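Local coordinates for protein paenibacillus xanthan lyase (Paenibacillus, PDB 6F2P) that cleaves the bacterial polysaccharide xanthan by an eliminative reaction, as a multidomain, calcium-binding lyase of polysaccharide lyase family 8, at residues Ser420-His425 / Glu513-Asn518; Arg573-Gly578 / Leu594-Phe599; Pro767-Ala772 / Asn789-Lys794; Gly793-Phe798 / Lys890-Asn895; Thr947-Phe952 / Ala1017-Thr1022. One frame throughout, in Å; residues are numbered along the deposited sequence.

Contact 1. Residues Ser420-His425 / Glu513-Asn518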
# COMPACT_ATOMS: atom_id res chain seq x y z
N SER A 420 13.93 -12.74 -22.24
CA SER A 420 13.91 -14.10 -21.71
C SER A 420 14.52 -14.18 -20.32
O SER A 420 14.59 -15.27 -19.74
CB SER A 420 14.63 -15.06 -22.66
OG SER A 420 16.03 -14.91 -22.54
N GLN A 421 14.97 -13.04 -19.81
CA GLN A 421 15.70 -12.99 -18.55
C GLN A 421 15.13 -13.89 -17.45
O GLN A 421 15.86 -14.64 -16.82
CB GLN A 421 15.81 -11.55 -18.05
CG GLN A 421 16.48 -11.40 -16.69
CD GLN A 421 17.91 -11.91 -16.67
OE1 GLN A 421 18.43 -12.31 -15.63
NE2 GLN A 421 18.56 -11.91 -17.83
N PHE A 422 13.82 -13.82 -17.24
CA PHE A 422 13.20 -14.52 -16.12
C PHE A 422 12.47 -15.78 -16.55
O PHE A 422 11.92 -16.49 -15.71
CB PHE A 422 12.28 -13.58 -15.34
CG PHE A 422 12.98 -12.39 -14.77
CD1 PHE A 422 13.90 -12.54 -13.75
CD2 PHE A 422 12.76 -11.13 -15.28
CE1 PHE A 422 14.57 -11.45 -13.23
CE2 PHE A 422 13.42 -10.04 -14.76
CZ PHE A 422 14.32 -10.20 -13.73
N ASN A 423 12.46 -16.04 -17.86
CA ASN A 423 12.04 -17.34 -18.37
C ASN A 423 13.28 -18.09 -18.86
O ASN A 423 14.39 -17.81 -18.40
CB ASN A 423 10.94 -17.22 -19.43
CG ASN A 423 11.22 -16.15 -20.47
OD1 ASN A 423 11.87 -16.41 -21.48
ND2 ASN A 423 10.72 -14.94 -20.23
N ASP A 424 13.11 -19.05 -19.77
CA ASP A 424 14.26 -19.81 -20.27
C ASP A 424 14.98 -20.48 -19.09
O ASP A 424 16.21 -20.59 -19.06
CB ASP A 424 15.17 -18.88 -21.08
CG ASP A 424 16.40 -19.56 -21.64
OD1 ASP A 424 16.30 -20.73 -22.09
OD2 ASP A 424 17.47 -18.91 -21.61
N HIS A 425 14.19 -20.91 -18.10
CA HIS A 425 14.67 -21.63 -16.92
C HIS A 425 15.46 -20.80 -15.93
O HIS A 425 16.26 -21.35 -15.16
CB HIS A 425 15.47 -22.87 -17.31
CG HIS A 425 14.76 -23.75 -18.28
ND1 HIS A 425 13.55 -24.35 -18.00
CD2 HIS A 425 15.06 -24.11 -19.56
CE1 HIS A 425 13.14 -25.04 -19.05
NE2 HIS A 425 14.04 -24.92 -20.00
N GLU A 513 22.79 -7.72 -7.63
CA GLU A 513 22.48 -8.28 -8.93
C GLU A 513 22.57 -9.80 -8.89
O GLU A 513 23.31 -10.37 -8.08
CB GLU A 513 23.43 -7.70 -9.98
CG GLU A 513 23.14 -8.10 -11.41
CD GLU A 513 21.68 -7.91 -11.80
OE1 GLU A 513 21.34 -6.85 -12.36
OE2 GLU A 513 20.87 -8.84 -11.56
N ASN A 514 21.79 -10.46 -9.73
CA ASN A 514 21.96 -11.88 -10.01
C ASN A 514 21.40 -12.14 -11.39
O ASN A 514 20.31 -12.67 -11.52
CB ASN A 514 21.28 -12.75 -8.95
CG ASN A 514 21.82 -14.17 -8.94
OD1 ASN A 514 22.46 -14.60 -9.90
ND2 ASN A 514 21.59 -14.90 -7.86
N ARG A 515 22.14 -11.75 -12.42
CA ARG A 515 21.60 -11.68 -13.77
C ARG A 515 21.93 -12.92 -14.57
O ARG A 515 23.06 -13.40 -14.52
CB ARG A 515 22.19 -10.47 -14.50
CG ARG A 515 21.45 -10.08 -15.77
CD ARG A 515 20.19 -9.30 -15.43
NE ARG A 515 19.46 -8.87 -16.61
CZ ARG A 515 18.23 -8.35 -16.57
NH1 ARG A 515 17.63 -8.20 -15.40
NH2 ARG A 515 17.62 -7.98 -17.69
N LYS A 516 20.96 -13.42 -15.32
CA LYS A 516 21.22 -14.53 -16.23
C LYS A 516 21.92 -14.01 -17.47
O LYS A 516 21.53 -12.99 -18.02
CB LYS A 516 19.94 -15.26 -16.61
CG LYS A 516 20.19 -16.66 -17.13
CD LYS A 516 19.18 -17.05 -18.17
CE LYS A 516 17.79 -17.00 -17.61
NZ LYS A 516 16.81 -17.04 -18.71
N LEU A 517 22.94 -14.74 -17.92
CA LEU A 517 23.79 -14.28 -19.01
C LEU A 517 23.48 -15.01 -20.31
O LEU A 517 22.58 -15.84 -20.37
CB LEU A 517 25.27 -14.46 -18.63
CG LEU A 517 25.60 -13.83 -17.27
CD1 LEU A 517 27.07 -13.98 -16.92
CD2 LEU A 517 25.19 -12.36 -17.27
N ASN A 518 24.23 -14.69 -21.37
CA ASN A 518 24.10 -15.41 -22.62
C ASN A 518 24.59 -16.85 -22.47
O ASN A 518 25.05 -17.24 -21.39
CB ASN A 518 24.80 -14.68 -23.77
CG ASN A 518 26.29 -14.50 -23.54
OD1 ASN A 518 26.95 -15.30 -22.88
ND2 ASN A 518 26.82 -13.42 -24.10
O HOH W 1 18.11 -11.59 -12.56

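Contact 2. Residues Arg573-Gly578 / Leu594-Phe599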
# COMPACT_ATOMS: atom_id res chain seq x y z
N ARG A 573 30.85 -15.02 -11.44
CA ARG A 573 30.34 -15.46 -12.74
C ARG A 573 30.42 -17.00 -12.81
O ARG A 573 31.51 -17.56 -12.85
CB ARG A 573 31.14 -14.82 -13.87
CG ARG A 573 30.62 -15.14 -15.24
CD ARG A 573 31.62 -14.78 -16.31
NE ARG A 573 31.99 -13.37 -16.25
CZ ARG A 573 31.50 -12.44 -17.06
NH1 ARG A 573 30.62 -12.77 -18.00
NH2 ARG A 573 31.90 -11.18 -16.94
N GLU A 574 29.28 -17.67 -12.78
CA GLU A 574 29.30 -19.13 -12.74
C GLU A 574 28.18 -19.73 -13.57
O GLU A 574 27.21 -19.04 -13.91
CB GLU A 574 29.20 -19.64 -11.30
CG GLU A 574 27.91 -19.25 -10.62
CD GLU A 574 27.73 -19.94 -9.29
OE1 GLU A 574 26.65 -19.80 -8.67
OE2 GLU A 574 28.67 -20.62 -8.85
N ALA A 575 28.34 -21.01 -13.90
CA ALA A 575 27.28 -21.79 -14.54
C ALA A 575 26.52 -22.53 -13.45
O ALA A 575 27.12 -23.05 -12.50
CB ALA A 575 27.86 -22.78 -15.54
N ARG A 576 25.20 -22.56 -13.56
CA ARG A 576 24.42 -23.23 -12.53
C ARG A 576 23.50 -24.28 -13.11
O ARG A 576 22.96 -24.11 -14.21
CB ARG A 576 23.65 -22.21 -11.70
CG ARG A 576 24.57 -21.34 -10.87
CD ARG A 576 23.80 -20.41 -9.99
NE ARG A 576 22.92 -21.12 -9.07
CZ ARG A 576 23.26 -21.46 -7.83
NH1 ARG A 576 24.47 -21.17 -7.38
NH2 ARG A 576 22.39 -22.09 -7.05
N SER A 577 23.36 -25.38 -12.39
CA SER A 577 22.45 -26.44 -12.81
C SER A 577 21.42 -26.71 -11.74
O SER A 577 21.66 -26.50 -10.55
CB SER A 577 23.21 -27.73 -13.16
OG SER A 577 23.88 -27.59 -14.40
N GLY A 578 20.26 -27.16 -12.19
CA GLY A 578 19.18 -27.52 -11.30
C GLY A 578 18.00 -27.91 -12.16
O GLY A 578 18.05 -27.79 -13.40
N LEU A 594 17.30 -31.70 -16.06
CA LEU A 594 18.33 -30.77 -15.62
C LEU A 594 18.56 -29.68 -16.65
O LEU A 594 18.41 -29.90 -17.86
CB LEU A 594 19.63 -31.54 -15.40
CG LEU A 594 20.70 -30.90 -14.52
CD1 LEU A 594 20.37 -31.16 -13.05
CD2 LEU A 594 22.07 -31.44 -14.90
N HIS A 595 18.89 -28.48 -16.17
CA HIS A 595 19.15 -27.33 -17.02
C HIS A 595 20.35 -26.58 -16.50
O HIS A 595 20.58 -26.53 -15.28
CB HIS A 595 17.96 -26.37 -17.01
CG HIS A 595 16.68 -26.99 -17.46
ND1 HIS A 595 16.43 -27.28 -18.78
CD2 HIS A 595 15.59 -27.39 -16.77
CE1 HIS A 595 15.23 -27.83 -18.89
NE2 HIS A 595 14.70 -27.90 -17.68
N THR A 596 21.13 -25.99 -17.40
CA THR A 596 22.30 -25.24 -16.99
C THR A 596 22.27 -23.84 -17.56
O THR A 596 22.21 -23.65 -18.78
CB THR A 596 23.61 -25.94 -17.38
OG1 THR A 596 23.65 -27.25 -16.80
CG2 THR A 596 24.79 -25.14 -16.86
N ARG A 597 22.32 -22.85 -16.67
CA ARG A 597 22.31 -21.45 -17.08
C ARG A 597 23.42 -20.66 -16.40
O ARG A 597 23.90 -21.05 -15.32
CB ARG A 597 20.95 -20.84 -16.76
CG ARG A 597 19.83 -21.41 -17.60
CD ARG A 597 20.12 -21.16 -19.06
NE ARG A 597 19.01 -21.54 -19.92
CZ ARG A 597 18.95 -22.68 -20.60
NH1 ARG A 597 19.95 -23.56 -20.52
NH2 ARG A 597 17.89 -22.93 -21.37
N ASN A 598 23.84 -19.57 -17.03
CA ASN A 598 24.95 -18.75 -16.53
C ASN A 598 24.48 -17.48 -15.84
O ASN A 598 23.55 -16.82 -16.29
CB ASN A 598 25.90 -18.39 -17.67
CG ASN A 598 26.40 -19.62 -18.41
OD1 ASN A 598 26.83 -20.60 -17.79
ND2 ASN A 598 26.31 -19.58 -19.74
N PHE A 599 25.15 -17.12 -14.74
CA PHE A 599 24.73 -15.98 -13.93
C PHE A 599 25.88 -15.08 -13.50
O PHE A 599 26.99 -15.54 -13.21
CB PHE A 599 23.99 -16.46 -12.68
CG PHE A 599 22.64 -17.05 -12.95
CD1 PHE A 599 22.51 -18.39 -13.28
CD2 PHE A 599 21.50 -16.27 -12.84
CE1 PHE A 599 21.25 -18.94 -13.53
CE2 PHE A 599 20.23 -16.82 -13.08
CZ PHE A 599 20.11 -18.15 -13.43

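Contact 3. Residues Pro767-Ala772 / Asn789-Lys794. With CA (calcium ion), chain C.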
# COMPACT_ATOMS: atom_id res chain seq x y z
N PRO A 767 -15.80 21.00 21.42
CA PRO A 767 -15.37 19.76 22.07
C PRO A 767 -14.98 18.68 21.05
O PRO A 767 -15.41 18.74 19.90
CB PRO A 767 -16.63 19.32 22.83
CG PRO A 767 -17.74 19.79 21.97
CD PRO A 767 -17.27 21.08 21.31
N TYR A 768 -14.16 17.73 21.47
CA TYR A 768 -13.82 16.59 20.64
C TYR A 768 -14.92 15.55 20.86
O TYR A 768 -14.92 14.86 21.87
CB TYR A 768 -12.50 15.97 21.10
CG TYR A 768 -11.25 16.78 20.85
CD1 TYR A 768 -10.81 17.74 21.77
CD2 TYR A 768 -10.47 16.56 19.73
CE1 TYR A 768 -9.66 18.46 21.55
CE2 TYR A 768 -9.31 17.28 19.50
CZ TYR A 768 -8.91 18.23 20.42
OH TYR A 768 -7.76 18.94 20.19
N GLU A 769 -15.86 15.45 19.92
CA GLU A 769 -16.99 14.53 20.10
C GLU A 769 -16.56 13.08 20.03
O GLU A 769 -16.00 12.63 19.03
CB GLU A 769 -18.08 14.80 19.06
CG GLU A 769 -18.57 16.23 19.07
CD GLU A 769 -19.46 16.54 20.27
OE1 GLU A 769 -20.09 17.62 20.26
OE2 GLU A 769 -19.55 15.72 21.20
N ALA A 770 -16.83 12.35 21.11
CA ALA A 770 -16.44 10.95 21.22
C ALA A 770 -16.99 10.14 20.05
O ALA A 770 -16.29 9.32 19.47
CB ALA A 770 -16.92 10.37 22.53
N GLU A 771 -18.24 10.41 19.69
CA GLU A 771 -18.90 9.70 18.61
C GLU A 771 -18.24 9.90 17.25
O GLU A 771 -18.59 9.22 16.29
CB GLU A 771 -20.37 10.11 18.52
CG GLU A 771 -20.59 11.56 18.10
CD GLU A 771 -20.85 12.47 19.29
OE1 GLU A 771 -21.43 13.57 19.10
OE2 GLU A 771 -20.47 12.08 20.42
N ALA A 772 -17.29 10.82 17.15
CA ALA A 772 -16.67 11.10 15.85
C ALA A 772 -15.15 10.99 15.91
O ALA A 772 -14.44 11.48 15.01
CB ALA A 772 -17.09 12.47 15.33
N ASN A 789 -29.70 15.30 25.14
CA ASN A 789 -28.97 15.95 26.23
C ASN A 789 -27.46 15.91 26.05
O ASN A 789 -26.72 16.47 26.86
CB ASN A 789 -29.31 15.30 27.57
CG ASN A 789 -30.77 15.42 27.93
OD1 ASN A 789 -31.38 14.45 28.36
ND2 ASN A 789 -31.33 16.62 27.77
N ALA A 790 -27.01 15.22 25.01
CA ALA A 790 -25.58 15.06 24.78
C ALA A 790 -25.08 16.05 23.75
O ALA A 790 -25.81 16.45 22.84
CB ALA A 790 -25.28 13.65 24.34
N SER A 791 -23.82 16.43 23.92
CA SER A 791 -23.13 17.27 22.96
C SER A 791 -23.14 16.60 21.58
O SER A 791 -22.71 15.45 21.43
CB SER A 791 -21.69 17.47 23.42
OG SER A 791 -21.08 18.55 22.74
N GLY A 792 -23.65 17.31 20.59
CA GLY A 792 -23.75 16.78 19.24
C GLY A 792 -24.91 15.82 19.08
O GLY A 792 -25.10 15.21 18.03
N GLY A 793 -25.69 15.66 20.15
CA GLY A 793 -26.85 14.79 20.12
C GLY A 793 -26.49 13.32 20.13
O GLY A 793 -27.34 12.46 19.89
N LYS A 794 -25.22 13.02 20.39
CA LYS A 794 -24.76 11.64 20.40
C LYS A 794 -23.79 11.38 21.55
O LYS A 794 -23.00 12.25 21.91
CB LYS A 794 -24.09 11.28 19.07
CG LYS A 794 -25.02 11.32 17.86
CD LYS A 794 -24.28 10.99 16.58
CE LYS A 794 -25.23 10.94 15.39
NZ LYS A 794 -26.28 9.90 15.57
CA CA C . -21.15 13.81 21.70

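Contact 4. Residues Gly793-Phe798 / Lys890-Asn895. With CA (calcium ion), chain C.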
# COMPACT_ATOMS: atom_id res chain seq x y z
N GLY A 793 -25.69 15.66 20.15
CA GLY A 793 -26.85 14.79 20.12
C GLY A 793 -26.49 13.32 20.13
O GLY A 793 -27.34 12.46 19.89
N LYS A 794 -25.22 13.02 20.39
CA LYS A 794 -24.76 11.64 20.40
C LYS A 794 -23.79 11.38 21.55
O LYS A 794 -23.00 12.25 21.91
CB LYS A 794 -24.09 11.28 19.07
CG LYS A 794 -25.02 11.32 17.86
CD LYS A 794 -24.28 10.99 16.58
CE LYS A 794 -25.23 10.94 15.39
NZ LYS A 794 -26.28 9.90 15.57
N LYS A 795 -23.85 10.19 22.11
CA LYS A 795 -22.90 9.77 23.12
C LYS A 795 -22.29 8.42 22.72
O LYS A 795 -22.88 7.69 21.91
CB LYS A 795 -23.58 9.68 24.49
CG LYS A 795 -24.72 8.69 24.54
CD LYS A 795 -25.59 8.86 25.77
CE LYS A 795 -26.71 7.83 25.78
NZ LYS A 795 -27.87 8.25 26.60
N LEU A 796 -21.13 8.09 23.26
CA LEU A 796 -20.47 6.83 22.94
C LEU A 796 -20.54 5.87 24.12
O LEU A 796 -19.96 6.12 25.18
CB LEU A 796 -19.00 7.04 22.54
CG LEU A 796 -18.32 5.80 21.97
CD1 LEU A 796 -19.07 5.33 20.75
CD2 LEU A 796 -16.85 6.03 21.65
N GLY A 797 -21.27 4.77 23.93
CA GLY A 797 -21.45 3.78 24.98
C GLY A 797 -20.37 2.73 24.92
O GLY A 797 -20.33 1.93 23.99
N PHE A 798 -19.48 2.75 25.91
CA PHE A 798 -18.48 1.70 26.02
C PHE A 798 -19.22 0.43 26.39
O PHE A 798 -20.26 0.48 27.04
CB PHE A 798 -17.47 2.03 27.13
CG PHE A 798 -16.49 3.10 26.76
CD1 PHE A 798 -16.79 4.05 25.79
CD2 PHE A 798 -15.26 3.16 27.39
CE1 PHE A 798 -15.88 5.05 25.46
CE2 PHE A 798 -14.34 4.16 27.07
CZ PHE A 798 -14.65 5.10 26.10
N LYS A 890 -19.40 -0.39 32.08
CA LYS A 890 -19.58 0.43 30.88
C LYS A 890 -19.46 1.93 31.14
O LYS A 890 -19.07 2.36 32.23
CB LYS A 890 -20.90 0.09 30.19
CG LYS A 890 -20.97 -1.36 29.72
CD LYS A 890 -22.24 -1.66 28.94
CE LYS A 890 -22.25 -3.11 28.49
NZ LYS A 890 -23.38 -3.38 27.56
N LEU A 891 -19.79 2.72 30.13
CA LEU A 891 -19.62 4.16 30.22
C LEU A 891 -20.33 4.83 29.05
O LEU A 891 -20.36 4.29 27.94
CB LEU A 891 -18.14 4.50 30.20
CG LEU A 891 -17.69 5.96 30.28
CD1 LEU A 891 -18.02 6.57 31.64
CD2 LEU A 891 -16.20 6.06 30.00
N MET A 892 -20.91 6.00 29.31
CA MET A 892 -21.50 6.81 28.27
C MET A 892 -20.67 8.08 28.05
O MET A 892 -20.92 9.11 28.67
CB MET A 892 -22.95 7.18 28.62
CG MET A 892 -23.95 6.04 28.48
SD MET A 892 -24.23 5.57 26.76
CE MET A 892 -24.79 3.88 26.99
N LEU A 893 -19.69 7.99 27.16
CA LEU A 893 -18.78 9.11 26.89
C LEU A 893 -19.36 10.09 25.86
O LEU A 893 -19.70 9.70 24.74
CB LEU A 893 -17.43 8.56 26.41
CG LEU A 893 -16.31 9.52 26.02
CD1 LEU A 893 -15.98 10.50 27.14
CD2 LEU A 893 -15.08 8.70 25.65
N ASP A 894 -19.46 11.36 26.23
CA ASP A 894 -20.02 12.36 25.32
C ASP A 894 -18.91 13.05 24.53
O ASP A 894 -18.95 13.07 23.30
CB ASP A 894 -20.87 13.39 26.07
CG ASP A 894 -21.62 14.35 25.13
OD1 ASP A 894 -21.56 14.15 23.90
OD2 ASP A 894 -22.29 15.28 25.63
N ASN A 895 -17.93 13.60 25.24
CA ASN A 895 -16.82 14.29 24.57
C ASN A 895 -15.60 14.52 25.46
O ASN A 895 -15.59 14.15 26.63
CB ASN A 895 -17.29 15.61 23.95
CG ASN A 895 -17.75 16.63 24.98
OD1 ASN A 895 -17.30 16.64 26.12
ND2 ASN A 895 -18.67 17.51 24.57
CA CA C . -21.15 13.81 21.70

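Contact 5. Residues Thr947-Phe952 / Ala1017-Thr1022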
# COMPACT_ATOMS: atom_id res chain seq x y z
N THR A 947 8.19 63.11 37.20
CA THR A 947 9.07 63.07 36.04
C THR A 947 9.39 61.64 35.68
O THR A 947 9.62 61.32 34.52
CB THR A 947 10.41 63.78 36.33
OG1 THR A 947 10.23 64.76 37.35
CG2 THR A 947 10.95 64.44 35.07
N LYS A 948 9.37 60.78 36.69
CA LYS A 948 9.79 59.39 36.55
C LYS A 948 8.61 58.45 36.26
O LYS A 948 7.47 58.76 36.58
CB LYS A 948 10.51 58.93 37.82
CG LYS A 948 11.48 59.93 38.42
CD LYS A 948 12.92 59.61 38.04
CE LYS A 948 13.90 60.29 38.98
NZ LYS A 948 13.79 59.77 40.38
N SER A 949 8.92 57.30 35.65
CA SER A 949 7.93 56.26 35.39
C SER A 949 8.58 54.91 35.02
O SER A 949 9.64 54.86 34.40
CB SER A 949 6.93 56.68 34.31
OG SER A 949 7.54 56.72 33.03
N VAL A 950 7.93 53.83 35.43
CA VAL A 950 8.33 52.48 35.05
C VAL A 950 7.13 51.77 34.42
O VAL A 950 6.11 51.59 35.09
CB VAL A 950 8.83 51.66 36.26
CG1 VAL A 950 9.13 50.22 35.86
CG2 VAL A 950 10.07 52.30 36.87
N THR A 951 7.24 51.37 33.16
CA THR A 951 6.11 50.77 32.43
C THR A 951 6.29 49.28 32.11
O THR A 951 7.07 48.91 31.24
CB THR A 951 5.83 51.53 31.11
OG1 THR A 951 5.50 52.90 31.39
CG2 THR A 951 4.67 50.90 30.36
N PHE A 952 5.54 48.43 32.82
CA PHE A 952 5.54 46.99 32.56
C PHE A 952 4.59 46.64 31.42
O PHE A 952 3.37 46.70 31.58
CB PHE A 952 5.09 46.22 33.81
CG PHE A 952 5.95 46.45 35.03
CD1 PHE A 952 5.67 47.48 35.91
CD2 PHE A 952 7.01 45.61 35.31
CE1 PHE A 952 6.44 47.69 37.05
CE2 PHE A 952 7.79 45.81 36.45
CZ PHE A 952 7.51 46.85 37.32
N ALA A 1017 -0.51 48.01 29.15
CA ALA A 1017 0.62 48.40 29.96
C ALA A 1017 0.22 48.65 31.41
O ALA A 1017 -0.94 48.94 31.71
CB ALA A 1017 1.29 49.63 29.38
N ILE A 1018 1.19 48.54 32.30
CA ILE A 1018 0.99 48.81 33.70
C ILE A 1018 2.11 49.73 34.15
O ILE A 1018 3.23 49.29 34.38
CB ILE A 1018 1.01 47.52 34.52
CG1 ILE A 1018 -0.06 46.56 34.01
CG2 ILE A 1018 0.79 47.82 36.00
CD1 ILE A 1018 0.08 45.16 34.53
N LYS A 1019 1.79 51.03 34.25
CA LYS A 1019 2.79 52.06 34.54
C LYS A 1019 2.75 52.52 36.00
O LYS A 1019 1.68 52.65 36.59
CB LYS A 1019 2.61 53.26 33.60
CG LYS A 1019 3.66 54.35 33.80
CD LYS A 1019 3.29 55.66 33.11
CE LYS A 1019 3.40 55.57 31.59
NZ LYS A 1019 3.20 56.90 30.96
N ILE A 1020 3.93 52.75 36.56
CA ILE A 1020 4.05 53.34 37.89
C ILE A 1020 4.58 54.76 37.74
O ILE A 1020 5.67 54.96 37.22
CB ILE A 1020 5.01 52.53 38.77
CG1 ILE A 1020 4.41 51.15 39.07
CG2 ILE A 1020 5.30 53.27 40.06
CD1 ILE A 1020 5.36 50.22 39.78
N ARG A 1021 3.78 55.74 38.17
CA ARG A 1021 4.15 57.15 38.09
C ARG A 1021 4.59 57.64 39.47
O ARG A 1021 4.40 56.94 40.47
CB ARG A 1021 2.99 58.00 37.57
CG ARG A 1021 2.78 57.97 36.05
CD ARG A 1021 1.30 58.13 35.69
NE ARG A 1021 0.61 59.05 36.59
CZ ARG A 1021 -0.62 58.87 37.06
NH1 ARG A 1021 -1.32 57.80 36.72
NH2 ARG A 1021 -1.16 59.77 37.88
N THR A 1022 5.19 58.82 39.52
CA THR A 1022 5.71 59.34 40.79
C THR A 1022 5.10 60.69 41.19
O THR A 1022 5.52 61.28 42.19
CB THR A 1022 7.25 59.46 40.75
OG1 THR A 1022 7.64 60.33 39.68
CG2 THR A 1022 7.89 58.08 40.55

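Contact 1. Residues Ser420-His425 / Glu513-Asn518
Hydrogen bonds do most of the work between the turn at Ser420-Asn423 and strand 508-516. The Gln421 amide lies alongside the Lys516 backbone and pairs with both of its polar atoms: Lys516 N points at a lone pair of Gln421 OE1 (2.8 Å), and Gln421 NE2 donates almost straight to Lys516 O at 3.2 Å. NE2 also bonds Asp418, and a bridging water donates to OE1 and to Asn514 O. Lys516 bends at chi2 and chi3, so that NZ reaches Asn423 O (2.6 Å) and, from above its carbonyl plane, Ser420 O (3.0 Å). The charged contact is a longer salt bridge of 3.5 Å from Lys516 NZ to Asp424 OD2; Asp424 OD1 has its own partner in Arg597. Stacking completes the grip: the Gln421 amide lies over the Arg515 guanidinium, planes 7° apart, while Arg515 NH1 is held by Leu414 O. An alanine here would lack the amide that bonds Lys516 and stacks on Arg515, and the turn would probably sit less firmly on the strand. This is a type I beta turn whose Gln421 amide pairs with Lys516 N and O much as a neighbouring strand would, within the super-sandwich domain of the family 8 lyases.

Contact 2. Residues Arg573-Gly578 / Leu594-Phe599
Six backbone hydrogen bonds zip strand 573-578 to its antiparallel neighbour. Three residue pairs satisfy each other's N and O: Glu574 with Phe599, Arg576 with Arg597, Gly578 with His595. Phe599 N meets Glu574 O at 2.9 Å, nearly along the C=O axis, and Arg576 N reaches Arg597 O at 2.7 Å in the same way. Between these rungs, on the face carrying Ala575 and Asn598, the hydroxyls Ser577 OG and Thr596 OG1 bond tip to tip (2.4 Å); either could donate. The Asn598 amide satisfies its ND2 on Asn518 O.

The other face carries the charges of Glu574, Arg576 and Arg597, along with the Phe599 ring. Arg576 bends at chi3, so that NH1 forms a salt bridge of 2.9 Å with Glu574 OE1, which lies in the guanidinium plane, while NH1 stands above the carboxylate plane; NE goes to Thr429 O. Arg576 CD lies 4.1 Å from Phe599 CD1, the guanidinium and ring planes nearly perpendicular. Arg597 NH1 turns back onto Thr596 O (2.9 Å), and its NH2 is satisfied by Asp424. An alanine at Arg576 would remove the salt bridge to Glu574 OE1 and the bond to Thr429 O, and would probably loosen the packing beside Phe599.

In the five-stranded sheet, strand 566-578 runs between 595-607 and 539-543, and 508-516 flanks 595-607 on its other side; helix 426-429 packs on Phe599 and Arg597.

Contact 3. Residues Pro767-Ala772 / Asn789-Lys794
Two glutamates reach from 767-772 toward the turn at 789-794, and a calcium ion sits where they converge. Glu771 presents its carboxylate with both oxygens to the metal, OE2 at 2.3 Å and OE1 at 2.6 Å from the calcium. Its CG takes the crowded position between backbone N and carbonyl carbon (chi1 67°), and its chain crosses that of Lys794 at about a right angle, CG 3.6 Å from Lys794 CB. Glu769, bent at chi2, offers the calcium OE2 alone (2.5 Å); its other oxygen, OE1, receives the Ser791 hydroxyl on the syn lone pair, OG to OE1 2.8 Å, which helps fix the carboxylate's rotation. From the turn come two carbonyls, Ser791 O at 2.3 Å and Lys794 O at 2.4 Å from the calcium, while the Lys794 side chain leads away to Asn786. Asp894 completes the site with O and OD1. This is a surface calcium site at a sheet margin: strand 768-769 pairs with 891-900, which carries Asp894, and Val784 of strand 783-786 touches both Glu771 and Lys794.

Contact 4. Residues Gly793-Phe798 / Lys890-Asn895
Strands 794-798 and 891-895 form an antiparallel pair in one sheet of a beta-sandwich; where 891-900 pairs with strand 817-826 on its other side, Asp894 and Asn895 both face Arg824, a classic beta bulge. The backbone bonds are few: Leu796 and Leu893 satisfy each other's N and O, Leu796 N to Leu893 O at 2.6 Å, and Phe798 N adds a bond of 2.7 Å to Leu891 O. Apolar packing fills the face of Leu796, Phe798, Leu891 and Leu893. Leu891 lies beside Phe798, pointing the same way, and lays CD2 over one face of the ring in a CH-pi contact, 4.1 Å from the centroid and 18° off the normal. Leu893 CD2 touches the same ring at CZ (3.7 Å). Phe809 of the facing sheet packs on Leu796, Phe798 and Leu893. On the other face Met892, bent at chi2, turns SD onto the extended Lys795 chain, 3.5 Å from CE, and places its methyl by the CA of Gly797; the Lys795 amine goes on to a salt bridge with Asp787. Metal binding closes the end of the pair. Asp894 gives the calcium two oxygens, the carbonyl at 2.8 Å and OD1 at 2.3 Å, and Lys794 O binds the same ion from the other strand, 3.1 Å from Asp894 OD1.

Contact 5. Residues Thr947-Phe952 / Ala1017-Thr1022
The Phe952 ring is met at its edge, close to its plane: Ile1018 O lies 3.4 Å from Phe952 CD1, and Ile1020 CD1 sits 3.9 Å from Phe952 CE1. Phe952 is on the face of Val950, Ile1018 and Ile1020, an apolar cluster of four side chains, and chi1 of -59° places its CG anti to the carbonyl carbon and beside the backbone N. The other flat group, the Arg1021 guanidinium, belongs to the opposite face and is paired through NH1 with Asp981. There the Thr951 hydroxyl rests against the aliphatic Lys1019 chain, OG1 to CG 3.4 Å, while Thr951 CG2 meets Ala1017 CB at 3.7 Å. Four backbone bonds join the strands, Val950 with Ile1020 and Phe952 with Ile1018 each exchanging N and O; Ile1020 N to Val950 O is 2.9 Å. Beyond them Thr1022 OG1 bonds Gly946 N and takes a weak bond from Lys948 N (3.5 Å), linking the segments next to the two calcium ligands Gly946 and Asp1023. In one sheet of the golvesin C-terminal domain, 949-952 has 917-920 on its other side and 1017-1021 has 978-984; strands 960-967 and 1030-1039 of the facing sheet pack on the apolar face.

How the contacts relate
Contacts 1 and 2 are neighbours, centres 10 Å apart, in the super-sandwich domain: strands 508-516 and 595-607 pair in one sheet, and a probable hydrogen bond from Leu517 N to Asn598 O joins the two contacts. Contact 1 is buried yet polar, whereas contact 2 is partly buried and rests on a regular backbone ladder. Contacts 3 and 4 share Gly793, Lys794 and a calcium ion; the first is surface metal chemistry, the second a buried, mostly apolar strand pair in the adjoining strands. Contact 5, about 87 Å from contact 1 between centres, is again an antiparallel strand pair with an apolar inner face and a calcium site nearby, but in the golvesin domain and only partly buried, whereas contact 4 is buried.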